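Local coordinates for putative succinylglutamate desuccinylase / aspartoacylase (PDB 3FMC) that is probably a zinc-dependent hydrolase of the succinylglutamate desuccinylase/aspartoacylase family that may act on ester bonds, at the interface of chains A and B. Numbering follows the deposited sequence. Chains: chain A/B, Putative succinylglutamate desuccinylase / aspartoacylase.

Contact 1: the interface of chains A and B. Residues chain A 291, 337-339, 361, 363; chain B 146.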
loop_
_atom_site.group_PDB
_atom_site.type_symbol
_atom_site.label_atom_id
_atom_site.label_comp_id
_atom_site.label_asym_id
_atom_site.label_seq_id
_atom_site.Cartn_x
_atom_site.Cartn_y
_atom_site.Cartn_z
ATOM N N ARG A 291 3.201 28.513 -0.979
ATOM C CA ARG A 291 2.375 28.121 0.167
ATOM C C ARG A 291 1.603 26.858 -0.036
ATOM O O ARG A 291 1.138 26.576 -1.135
ATOM C CB ARG A 291 1.366 29.236 0.521
ATOM C CG ARG A 291 1.992 30.632 0.755
ATOM C CD ARG A 291 3.109 30.627 1.769
ATOM N NE ARG A 291 2.619 30.180 3.066
ATOM C CZ ARG A 291 1.979 30.958 3.932
ATOM N NH1 ARG A 291 1.744 32.249 3.672
ATOM N NH2 ARG A 291 1.579 30.443 5.085
ATOM N N LEU A 337 -9.102 30.924 -1.127
ATOM C CA LEU A 337 -7.693 31.210 -1.164
ATOM C C LEU A 337 -7.365 32.354 -0.227
ATOM O O LEU A 337 -7.965 33.425 -0.352
ATOM C CB LEU A 337 -7.329 31.648 -2.580
ATOM C CG LEU A 337 -5.862 31.982 -2.839
ATOM C CD1 LEU A 337 -4.989 30.742 -2.626
ATOM C CD2 LEU A 337 -5.762 32.503 -4.280
ATOM N N PRO A 338 -6.425 32.137 0.718
ATOM C CA PRO A 338 -6.130 33.224 1.650
ATOM C C PRO A 338 -5.477 34.480 1.137
ATOM O O PRO A 338 -5.665 35.482 1.760
ATOM C CB PRO A 338 -5.257 32.551 2.714
ATOM C CG PRO A 338 -5.644 31.111 2.626
ATOM C CD PRO A 338 -5.790 30.882 1.164
ATOM N N GLU A 339 -4.701 34.422 0.045
ATOM C CA GLU A 339 -3.932 35.562 -0.446
ATOM C C GLU A 339 -3.883 35.459 -1.945
ATOM O O GLU A 339 -3.910 34.340 -2.474
ATOM C CB GLU A 339 -2.469 35.514 0.062
ATOM C CG GLU A 339 -2.343 35.413 1.580
ATOM C CD GLU A 339 -0.957 35.135 2.105
ATOM O OE1 GLU A 339 0.009 35.493 1.420
ATOM O OE2 GLU A 339 -0.853 34.596 3.253
ATOM N N VAL A 361 0.392 26.957 -3.830
ATOM C CA VAL A 361 0.133 28.279 -4.458
ATOM C C VAL A 361 1.296 29.243 -4.312
ATOM O O VAL A 361 1.817 29.455 -3.200
ATOM C CB VAL A 361 -1.088 28.945 -3.762
ATOM C CG1 VAL A 361 -1.466 30.344 -4.411
ATOM C CG2 VAL A 361 -2.275 27.969 -3.724
ATOM N N THR A 363 2.579 32.769 -4.009
ATOM C CA THR A 363 2.070 34.048 -3.580
ATOM C C THR A 363 3.159 35.104 -3.827
ATOM O O THR A 363 4.307 34.783 -4.070
ATOM C CB THR A 363 1.581 34.022 -2.103
ATOM O OG1 THR A 363 2.701 33.897 -1.232
ATOM C CG2 THR A 363 0.613 32.907 -1.838
ATOM N N TRP B 146 -4.058 28.746 6.046
ATOM C CA TRP B 146 -3.496 27.790 5.091
ATOM C C TRP B 146 -3.523 26.360 5.661
ATOM O O TRP B 146 -3.244 25.411 4.960
ATOM C CB TRP B 146 -2.075 28.173 4.706
ATOM C CG TRP B 146 -1.978 29.418 3.939
ATOM C CD1 TRP B 146 -1.792 30.674 4.450
ATOM C CD2 TRP B 146 -2.043 29.565 2.520
ATOM N NE1 TRP B 146 -1.762 31.598 3.436
ATOM C CE2 TRP B 146 -1.899 30.942 2.240
ATOM C CE3 TRP B 146 -2.203 28.666 1.456
ATOM C CZ2 TRP B 146 -1.896 31.433 0.959
ATOM C CZ3 TRP B 146 -2.204 29.164 0.165
ATOM C CH2 TRP B 146 -2.059 30.533 -0.070
#
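The indole of B:Trp146 slots between A:Arg291 and A:Pro338, so that a loop residue of one subunit plugs a pocket formed by strand 290-294, strand 357-363 and the loop at 337-339 of the other. On one face, CB of A:Arg291 sits over the six-membered ring, 3.6 Å from CZ3 of B:Trp146 and displaced toward the rim. On the other, the A:Pro338 ring is tilted against the indole, with CG over its middle and 3.8 Å from CE2 of B:Trp146.

Beyond CB the arginine bends at chi2 and chi3 (-53° and -61°), which folds the guanidinium back over the pyrrole part of the indole; its NH2 comes 3.4 Å from CD1 of B:Trp146, the two planes being 35° apart. The far end of the six-membered ring meets aliphatic carbons, among them CD1 of A:Leu337, 3.9 Å from CH2 of B:Trp146, and the methyls CG2 of A:Val361 and of A:Thr363.

A polar contact is made at the ring edge. NE1 of B:Trp146 donates a fairly straight hydrogen bond of 3.1 Å to the carboxylate oxygen OE2 of A:Glu339, in the indole plane but from above the carboxylate plane. Trimming the indole back to an alanine is likely to open a gap between A:Arg291 and A:Pro338 and to leave OE2 of A:Glu339 without its indole donor. Within chain A, the same carboxylate oxygen OE2 of A:Glu339 also forms a salt bridge with NH1 of A:Arg291, at 3.5 Å.

Contact 2: the interface of chains A and B. Residues chain A 145-146; chain B 291-294, 337-338.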
loop_
_atom_site.group_PDB
_atom_site.type_symbol
_atom_site.label_atom_id
_atom_site.label_comp_id
_atom_site.label_asym_id
_atom_site.label_seq_id
_atom_site.Cartn_x
_atom_site.Cartn_y
_atom_site.Cartn_z
ATOM N N PRO A 145 31.244 0.363 5.094
ATOM C CA PRO A 145 30.914 -1.029 5.393
ATOM C C PRO A 145 29.557 -1.237 6.078
ATOM O O PRO A 145 29.038 -2.369 6.122
ATOM C CB PRO A 145 32.066 -1.481 6.312
ATOM C CG PRO A 145 32.554 -0.292 6.900
ATOM C CD PRO A 145 32.384 0.821 5.912
ATOM N N TRP A 146 29.009 -0.172 6.656
ATOM C CA TRP A 146 27.653 -0.249 7.217
ATOM C C TRP A 146 26.567 -0.085 6.123
ATOM O O TRP A 146 25.361 -0.221 6.410
ATOM C CB TRP A 146 27.471 0.822 8.289
ATOM C CG TRP A 146 28.292 0.595 9.461
ATOM C CD1 TRP A 146 29.551 1.079 9.670
ATOM C CD2 TRP A 146 27.937 -0.131 10.633
ATOM N NE1 TRP A 146 30.013 0.681 10.892
ATOM C CE2 TRP A 146 29.046 -0.064 11.513
ATOM C CE3 TRP A 146 26.812 -0.857 11.028
ATOM C CZ2 TRP A 146 29.054 -0.683 12.758
ATOM C CZ3 TRP A 146 26.817 -1.459 12.277
ATOM C CH2 TRP A 146 27.943 -1.383 13.124
ATOM N N ARG B 291 24.456 2.721 15.172
ATOM C CA ARG B 291 24.711 2.580 13.755
ATOM C C ARG B 291 23.663 1.753 13.067
ATOM O O ARG B 291 23.087 0.859 13.662
ATOM C CB ARG B 291 26.066 1.858 13.533
ATOM C CG ARG B 291 27.243 2.430 14.293
ATOM C CD ARG B 291 27.450 3.881 14.006
ATOM N NE ARG B 291 27.716 4.129 12.597
ATOM C CZ ARG B 291 28.918 4.011 12.017
ATOM N NH1 ARG B 291 29.980 3.614 12.699
ATOM N NH2 ARG B 291 29.057 4.269 10.727
ATOM N N LYS B 292 23.456 2.064 11.788
ATOM C CA LYS B 292 22.538 1.372 10.931
ATOM C C LYS B 292 23.315 0.480 9.982
ATOM O O LYS B 292 24.230 0.970 9.273
ATOM C CB LYS B 292 21.765 2.397 10.091
ATOM C CG LYS B 292 20.886 3.358 10.872
ATOM C CD LYS B 292 20.406 4.530 9.996
ATOM C CE LYS B 292 19.399 5.379 10.747
ATOM N NZ LYS B 292 18.874 6.536 9.960
ATOM N N PHE B 293 22.939 -0.790 9.910
ATOM C CA PHE B 293 23.557 -1.743 9.007
ATOM C C PHE B 293 22.591 -2.059 7.877
ATOM O O PHE B 293 21.552 -2.660 8.116
ATOM C CB PHE B 293 23.976 -3.048 9.725
ATOM C CG PHE B 293 24.736 -4.019 8.835
ATOM C CD1 PHE B 293 26.080 -3.809 8.522
ATOM C CD2 PHE B 293 24.131 -5.126 8.350
ATOM C CE1 PHE B 293 26.753 -4.715 7.705
ATOM C CE2 PHE B 293 24.813 -6.002 7.516
ATOM C CZ PHE B 293 26.104 -5.789 7.215
ATOM N N HIS B 294 22.996 -1.736 6.651
ATOM C CA HIS B 294 22.200 -1.944 5.433
ATOM C C HIS B 294 22.664 -3.129 4.652
ATOM O O HIS B 294 23.854 -3.435 4.609
ATOM C CB HIS B 294 22.218 -0.688 4.541
ATOM C CG HIS B 294 21.771 0.543 5.265
ATOM N ND1 HIS B 294 22.645 1.357 5.949
ATOM C CD2 HIS B 294 20.532 1.048 5.494
ATOM C CE1 HIS B 294 21.965 2.344 6.516
ATOM N NE2 HIS B 294 20.680 2.163 6.280
ATOM N N LEU B 337 28.917 -7.761 11.056
ATOM C CA LEU B 337 28.939 -6.322 11.368
ATOM C C LEU B 337 30.380 -5.843 11.324
ATOM O O LEU B 337 31.273 -6.586 11.752
ATOM C CB LEU B 337 28.393 -6.025 12.766
ATOM C CG LEU B 337 26.908 -6.195 13.023
ATOM C CD1 LEU B 337 26.634 -6.035 14.512
ATOM C CD2 LEU B 337 26.158 -5.198 12.186
ATOM N N PRO B 338 30.603 -4.601 10.858
ATOM C CA PRO B 338 31.924 -4.040 10.752
ATOM C C PRO B 338 32.619 -3.834 12.108
ATOM O O PRO B 338 33.820 -3.638 12.148
ATOM C CB PRO B 338 31.663 -2.659 10.123
ATOM C CG PRO B 338 30.351 -2.734 9.563
ATOM C CD PRO B 338 29.593 -3.632 10.396
HETATM O O HOH W 1 26.539 -3.209 4.538
#
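Both faces of the A:Trp146 indole are covered by chain B. B:Pro338 lies against one, its CG over the centre of the ring system and 3.6 Å from CE2 of A:Trp146, with CD set above the six-membered ring. Against the opposite face rests CB of B:Arg291, nearer the rim, 3.6 Å from CZ3 of A:Trp146. The arginine chain then curls round over the pyrrole part, where NH1 of B:Arg291 comes 3.4 Å from NE1 of A:Trp146 and the guanidinium is tilted 37° to the indole. At the edge of the indole, in its plane, lies CA of B:Phe293. The phenyl ring of B:Phe293 in turn presents its own edge to CE3 of A:Trp146; having CG anti to the backbone N (chi1 -175°) turns this ring toward O of A:Pro145. CD2 of B:Leu337 adds an apolar contact at CZ3.

The neighbouring A:Pro145 extends the packing, its CB lying 3.9 Å from CG of B:Pro338. Two proline rings of opposite subunits thus meet beside the indole.

The backbone of the tryptophan is held as well as its ring. Its carbonyl oxygen accepts two hydrogen bonds from one residue: the main-chain N of B:His294 at 2.8 Å from O of A:Trp146, and the imidazole ND1 of B:His294 at 3.2 Å from the same oxygen. The donors approach from opposite faces of the carbonyl plane, and this pincer ties the loop to strand 290-294 and probably fixes the height at which the indole enters. The backbone bond is the straighter, at 167°. A water bridges the preceding carbonyl to chain B, lying 3.1 Å from O of A:Pro145 and 2.7 Å from O of B:His294.

Contact 1 and contact 2 are two-fold twins, their C-alpha centres about 45 Å apart, with the chains exchanged: each subunit offers its tryptophan 146, on the loop between helices 123-142 and 150-163, and receives the partner's against strand 290-294 and the loop following strand 332-336. The residues at 146, 291, 337 and 338 are common to both. Such reciprocal insertion pins the pair at two widely separated points, which should resist rotation of one subunit against the other. The deposited assembly holds four copies, although the structure alone does not establish the oligomer in solution.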